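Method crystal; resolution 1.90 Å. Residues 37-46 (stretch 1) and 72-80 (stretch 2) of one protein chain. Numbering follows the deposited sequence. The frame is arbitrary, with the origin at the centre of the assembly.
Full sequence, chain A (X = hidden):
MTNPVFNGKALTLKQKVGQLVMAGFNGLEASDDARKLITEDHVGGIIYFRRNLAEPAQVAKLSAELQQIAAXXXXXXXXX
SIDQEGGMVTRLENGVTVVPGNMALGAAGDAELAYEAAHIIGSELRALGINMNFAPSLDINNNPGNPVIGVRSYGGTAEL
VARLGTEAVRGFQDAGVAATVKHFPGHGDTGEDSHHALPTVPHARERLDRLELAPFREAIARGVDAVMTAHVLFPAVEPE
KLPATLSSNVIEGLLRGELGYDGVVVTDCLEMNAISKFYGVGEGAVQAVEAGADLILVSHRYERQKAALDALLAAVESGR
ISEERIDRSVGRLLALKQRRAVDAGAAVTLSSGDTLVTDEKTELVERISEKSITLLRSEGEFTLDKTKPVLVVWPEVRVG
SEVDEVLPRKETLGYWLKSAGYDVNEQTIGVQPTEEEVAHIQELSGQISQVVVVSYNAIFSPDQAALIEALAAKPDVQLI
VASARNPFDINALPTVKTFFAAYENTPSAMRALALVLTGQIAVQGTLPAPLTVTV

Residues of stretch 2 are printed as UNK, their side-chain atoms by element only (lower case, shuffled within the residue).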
ATOM      1  N   LEU A  37      20.359   0.495  17.550  1.00 24.25           N
ATOM      2  CA  LEU A  37      19.463   1.589  17.184  1.00 26.28           C
ATOM      3  C   LEU A  37      18.603   2.008  18.371  1.00 22.77           C
ATOM      4  O   LEU A  37      18.396   3.203  18.609  1.00 25.00           O
ATOM      5  CB  LEU A  37      18.574   1.173  16.009  1.00 24.70           C
ATOM      6  CG  LEU A  37      19.216   1.056  14.617  1.00 26.79           C
ATOM      7  CD1 LEU A  37      18.275   0.349  13.655  1.00 27.52           C
ATOM      8  CD2 LEU A  37      19.596   2.415  14.095  1.00 32.68           C
ATOM      9  N   ILE A  38      18.100   1.035  19.128  1.00 20.68           N
ATOM     10  CA  ILE A  38      17.217   1.345  20.243  1.00 23.89           C
ATOM     11  C   ILE A  38      18.010   1.859  21.436  1.00 25.66           C
ATOM     12  O   ILE A  38      17.688   2.909  21.999  1.00 25.14           O
ATOM     13  CB  ILE A  38      16.373   0.115  20.617  1.00 22.09           C
ATOM     14  CG1 ILE A  38      15.395  -0.237  19.494  1.00 23.07           C
ATOM     15  CG2 ILE A  38      15.630   0.370  21.931  1.00 21.77           C
ATOM     16  CD1 ILE A  38      14.775  -1.628  19.655  1.00 21.28           C
ATOM     17  N   THR A  39      19.059   1.130  21.841  1.00 24.50           N
ATOM     18  CA  THR A  39      19.738   1.447  23.099  1.00 26.20           C
ATOM     19  C   THR A  39      20.802   2.525  22.940  1.00 29.30           C
ATOM     20  O   THR A  39      21.016   3.314  23.864  1.00 32.81           O
ATOM     21  CB  THR A  39      20.371   0.192  23.702  1.00 27.80           C
ATOM     22  OG1 THR A  39      21.457  -0.245  22.877  1.00 29.92           O
ATOM     23  CG2 THR A  39      19.337  -0.924  23.826  1.00 25.83           C
ATOM     24  N   GLU A  40      21.476   2.588  21.798  1.00 28.76           N
ATOM     25  CA  GLU A  40      22.535   3.572  21.621  1.00 31.59           C
ATOM     26  C   GLU A  40      22.096   4.784  20.820  1.00 29.55           C
ATOM     27  O   GLU A  40      22.504   5.900  21.134  1.00 30.00           O
ATOM     28  CB  GLU A  40      23.748   2.921  20.957  1.00 33.53           C
ATOM     29  CG  GLU A  40      24.264   1.753  21.789  1.00 35.73           C
ATOM     30  CD  GLU A  40      25.483   1.088  21.193  1.00 48.39           C
ATOM     31  OE1 GLU A  40      26.094   1.674  20.271  1.00 48.48           O
ATOM     32  OE2 GLU A  40      25.832  -0.023  21.653  1.00 55.28           O
ATOM     33  N   ASP A  41      21.263   4.602  19.802  1.00 28.32           N
ATOM     34  CA  ASP A  41      20.805   5.737  19.019  1.00 26.11           C
ATOM     35  C   ASP A  41      19.429   6.232  19.440  1.00 26.69           C
ATOM     36  O   ASP A  41      18.986   7.266  18.938  1.00 24.85           O
ATOM     37  CB  ASP A  41      20.807   5.377  17.534  1.00 26.45           C
ATOM     38  CG  ASP A  41      22.194   4.962  17.047  1.00 35.51           C
ATOM     39  OD1 ASP A  41      23.162   5.698  17.329  1.00 36.40           O
ATOM     40  OD2 ASP A  41      22.311   3.906  16.392  1.00 34.06           O
ATOM     41  N   HIS A  42      18.755   5.528  20.346  1.00 23.27           N
ATOM     42  CA  HIS A  42      17.504   6.000  20.944  1.00 25.19           C
ATOM     43  C   HIS A  42      16.414   6.215  19.892  1.00 24.78           C
ATOM     44  O   HIS A  42      15.616   7.152  19.994  1.00 21.61           O
ATOM     45  CB  HIS A  42      17.724   7.288  21.754  1.00 24.86           C
ATOM     46  CG  HIS A  42      18.907   7.241  22.675  1.00 30.01           C
ATOM     47  ND1 HIS A  42      18.915   6.503  23.842  1.00 27.91           N
ATOM     48  CD2 HIS A  42      20.118   7.847  22.607  1.00 32.64           C
ATOM     49  CE1 HIS A  42      20.079   6.656  24.450  1.00 32.67           C
ATOM     50  NE2 HIS A  42      20.826   7.468  23.725  1.00 32.45           N
ATOM     51  N   VAL A  43      16.370   5.349  18.872  1.00 21.73           N
ATOM     52  CA  VAL A  43      15.397   5.554  17.801  1.00 20.49           C
ATOM     53  C   VAL A  43      13.977   5.545  18.365  1.00 20.22           C
ATOM     54  O   VAL A  43      13.668   4.866  19.351  1.00 21.53           O
ATOM     55  CB  VAL A  43      15.508   4.518  16.668  1.00 21.86           C
ATOM     56  CG1 VAL A  43      16.812   4.703  15.886  1.00 25.57           C
ATOM     57  CG2 VAL A  43      15.344   3.084  17.219  1.00 20.43           C
ATOM     58  N   GLY A  44      13.102   6.301  17.715  1.00 18.04           N
ATOM     59  CA  GLY A  44      11.733   6.435  18.177  1.00 22.42           C
ATOM     60  C   GLY A  44      10.812   5.378  17.612  1.00 19.60           C
ATOM     61  O   GLY A  44       9.746   5.107  18.178  1.00 19.88           O
ATOM     62  N   GLY A  45      11.210   4.760  16.503  1.00 19.71           N
ATOM     63  CA  GLY A  45      10.316   3.853  15.807  1.00 19.77           C
ATOM     64  C   GLY A  45      11.055   2.788  15.023  1.00 20.45           C
ATOM     65  O   GLY A  45      12.228   2.940  14.668  1.00 19.20           O
ATOM     66  N   ILE A  46      10.323   1.708  14.744  1.00 19.14           N
ATOM     67  CA  ILE A  46      10.763   0.584  13.926  1.00 19.64           C
ATOM     68  C   ILE A  46       9.724   0.378  12.834  1.00 20.36           C
ATOM     69  O   ILE A  46       8.523   0.454  13.105  1.00 20.13           O
ATOM     70  CB  ILE A  46      10.907  -0.706  14.763  1.00 18.13           C
ATOM     71  CG1 ILE A  46      11.955  -0.537  15.862  1.00 18.14           C
ATOM     72  CG2 ILE A  46      11.214  -1.927  13.863  1.00 19.71           C
ATOM     73  CD1 ILE A  46      13.393  -0.476  15.328  1.00 23.43           C
ATOM     74  N   UNK A  72      14.001  -1.837  29.042  1.00 29.81           N
ATOM     75  CA  UNK A  72      15.102  -2.202  29.922  1.00 30.39           C
ATOM     76  C   UNK A  72      16.304  -1.280  29.783  1.00 33.67           C
ATOM     77  O   UNK A  72      17.166  -1.281  30.667  1.00 33.85           O
ATOM     78  o   UNK A  72      15.859  -6.333  29.210  1.00 42.08           O
ATOM     79  c   UNK A  72      15.507  -3.650  29.659  1.00 30.47           C
ATOM     80  c   UNK A  72      14.826  -6.082  29.874  1.00 35.98           C
ATOM     81  c   UNK A  72      14.457  -4.642  30.142  1.00 34.91           C
ATOM     82  o   UNK A  72      14.073  -6.963  30.328  1.00 43.41           O
ATOM     83  N   UNK A  73      16.384  -0.498  28.706  1.00 26.58           N
ATOM     84  CA  UNK A  73      17.435   0.496  28.521  1.00 26.18           C
ATOM     85  C   UNK A  73      16.950   1.916  28.792  1.00 29.51           C
ATOM     86  O   UNK A  73      17.636   2.877  28.423  1.00 29.50           O
ATOM     87  o   UNK A  73      17.025   0.640  26.116  1.00 29.34           O
ATOM     88  c   UNK A  73      18.019   0.394  27.106  1.00 27.38           C
ATOM     89  N   UNK A  74      15.781   2.058  29.427  1.00 31.04           N
ATOM     90  CA  UNK A  74      15.209   3.347  29.819  1.00 30.42           C
ATOM     91  C   UNK A  74      15.010   4.269  28.623  1.00 30.69           C
ATOM     92  O   UNK A  74      15.260   5.475  28.693  1.00 29.00           O
ATOM     93  c   UNK A  74      16.020   3.235  32.204  1.00 41.77           C
ATOM     94  o   UNK A  74      14.902   2.886  32.654  1.00 49.18           O
ATOM     95  c   UNK A  74      16.055   4.015  30.905  1.00 34.52           C
ATOM     96  o   UNK A  74      17.103   2.937  32.752  1.00 47.35           O
ATOM     97  N   UNK A  75      14.541   3.702  27.520  1.00 26.69           N
ATOM     98  CA  UNK A  75      14.176   4.480  26.351  1.00 27.10           C
ATOM     99  C   UNK A  75      12.659   4.556  26.205  1.00 23.46           C
ATOM    100  O   UNK A  75      11.913   3.737  26.741  1.00 26.14           O
ATOM    101  c   UNK A  75      14.814   3.886  25.091  1.00 24.59           C
ATOM    102  o   UNK A  75      16.578   5.439  24.675  1.00 23.91           O
ATOM    103  n   UNK A  75      17.168   3.325  25.153  1.00 27.07           N
ATOM    104  c   UNK A  75      16.269   4.281  24.952  1.00 26.07           C
ATOM    105  N   UNK A  76      12.213   5.572  25.472  1.00 25.90           N
ATOM    106  CA  UNK A  76      10.780   5.781  25.244  1.00 21.56           C
ATOM    107  C   UNK A  76      10.207   4.571  24.513  1.00 23.64           C
ATOM    108  O   UNK A  76      10.900   3.988  23.654  1.00 24.68           O
ATOM    109  c   UNK A  76       9.120   7.299  24.094  1.00 22.62           C
ATOM    110  c   UNK A  76      10.567   7.080  24.441  1.00 23.07           C
ATOM    111  c   UNK A  76      11.110   8.274  25.228  1.00 26.73           C
ATOM    112  N   UNK A  77       8.986   4.116  24.826  1.00 22.64           N
ATOM    113  CA  UNK A  77       8.387   3.016  24.053  1.00 22.64           C
ATOM    114  C   UNK A  77       8.333   3.347  22.567  1.00 20.33           C
ATOM    115  O   UNK A  77       8.275   4.512  22.172  1.00 19.22           O
ATOM    116  c   UNK A  77       6.976   2.886  24.641  1.00 26.43           C
ATOM    117  c   UNK A  77       7.094   3.437  26.026  1.00 29.85           C
ATOM    118  c   UNK A  77       8.124   4.539  25.946  1.00 26.58           C
ATOM    119  N   UNK A  78       8.352   2.299  21.744  1.00 20.26           N
ATOM    120  CA  UNK A  78       8.533   2.452  20.303  1.00 18.60           C
ATOM    121  C   UNK A  78       7.213   2.510  19.545  1.00 19.39           C
ATOM    122  O   UNK A  78       6.267   1.777  19.852  1.00 20.65           O
ATOM    123  c   UNK A  78      10.775   1.107  20.252  1.00 21.03           C
ATOM    124  c   UNK A  78      11.668   2.152  19.602  1.00 20.69           C
ATOM    125  c   UNK A  78      11.246  -0.295  19.912  1.00 19.84           C
ATOM    126  c   UNK A  78       9.346   1.283  19.749  1.00 22.41           C
ATOM    127  N   UNK A  79       7.173   3.356  18.518  1.00 19.44           N
ATOM    128  CA  UNK A  79       6.249   3.121  17.418  1.00 19.86           C
ATOM    129  C   UNK A  79       6.767   1.963  16.567  1.00 21.30           C
ATOM    130  O   UNK A  79       7.961   1.868  16.276  1.00 18.12           O
ATOM    131  c   UNK A  79       5.319   5.535  17.227  1.00 21.37           C
ATOM    132  c   UNK A  79       5.552   6.852  16.473  1.00 20.23           C
ATOM    133  c   UNK A  79       3.828   5.194  17.304  1.00 20.10           C
ATOM    134  c   UNK A  79       6.090   4.386  16.563  1.00 19.74           C
ATOM    135  N   UNK A  80       5.863   1.073  16.166  1.00 19.17           N
ATOM    136  CA  UNK A  80       6.198  -0.066  15.325  1.00 20.05           C
ATOM    137  C   UNK A  80       5.214  -0.050  14.162  1.00 19.55           C
ATOM    138  O   UNK A  80       4.004  -0.231  14.361  1.00 15.94           O
ATOM    139  c   UNK A  80       7.299  -2.664  18.035  1.00 20.51           C
ATOM    140  c   UNK A  80       6.149  -1.391  16.100  1.00 19.44           C
ATOM    141  c   UNK A  80       7.217  -1.383  17.209  1.00 21.52           C
ATOM    142  c   UNK A  80       6.377  -2.584  15.173  1.00 16.44           C
TER
HETATM  143  O   HOH W   1      20.160   3.646  26.232  1.00 35.64           O
HETATM  144  O   HOH W   2      11.324   5.397  21.249  1.00 22.74           O

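Position 72 carries three carbons in a row, the third holding two oxygens, and none of them comes within 7 Å of stretch 1. An unbranched chain ending in a carboxylate is Glu72, exposed and free of this contact.

At position 73 there is one carbon and one oxygen. The CA-to-CB bond points toward stretch 1, and the oxygen lies 3.6 Å from Thr39 CG2. So short a side chain with a single hydroxyl is Ser73.

Position 74 has two carbons, the second bearing two oxygens, all at least 8.0 Å from stretch 1. This is Asp74, with positive phi and psi (58°/41°), a turn residue that leaves the contact to its neighbours.

Position 75 also has two carbons, but the second bears one oxygen and one nitrogen. Its CA-to-CB bond points toward stretch 1, and the side-chain oxygen lies 2.7 Å from His42 ND1. This amide is Asn75, and both ends of it are used. His42 ND1 donates to Asn75 OD1, with the oxygen at the edge of the imidazole, near its plane, which lets the N-H point almost straight at it. On the other end, Asn75 ND2 donates to Ser73 OG at 2.9 Å, a bond within the stretch that braces the amide. Asn75 ND2 also gives a hydrogen to water 1 at 3.2 Å, and that water donates to Thr39 O at 2.5 Å. Ile38 O is 3.2 Å from Asn75 ND2, but the angle is too poor for a hydrogen bond.

Position 76 holds three carbons, forked at the first, and the side chain stays 6.3 Å away. It is Val76; its backbone does the work, since water 2 donates to Val76 O at 2.8 Å and lies 3.1 Å from Val43 O, to which it can also donate.

At position 77 three carbons close a ring onto the backbone N, which defines Pro77. Its CA-to-CB bond points away from stretch 1.

Position 78 has four carbons, forked at the second. Its CA-to-CB bond runs sideways, yet the end of the chain comes nearer, placing one terminal carbon 3.8 Å from Ile38 CD1. This is Leu78; that carbon, Leu78 CD1, is also 4.1 Å from Ile46 CG1, while Leu78 CD2 sits 3.4 Å from Val43 O.

Position 79 repeats that four-carbon fork, and its backbone N lies 3.1 Å from Gly44 O. It is Leu79, whose backbone bonds through both N and O to the one strand: Leu79 N donates to Gly44 O, and Leu79 O accepts from Ile46 N at 2.8 Å.

Position 80 has four carbons forked at the first, one arm two carbons long, and the inner carbon of that arm is 4.5 Å from Ile46 CB on the same face of the sheet. This is Ile80.

The contact therefore works in three tiers. A polar clasp at Asn75 holds the turn after the helix, Leu78 fills the apolar space beyond it, and parallel strand pairing sets the register, Gly45 with Leu79 and Ile46 with Ile80. Gly45 CA approaches Leu79 O to 3.1 Å, a CA-H...O contact that accompanies the close pairing.

Stretch 2, residues 72-80: ESDNVPLLI
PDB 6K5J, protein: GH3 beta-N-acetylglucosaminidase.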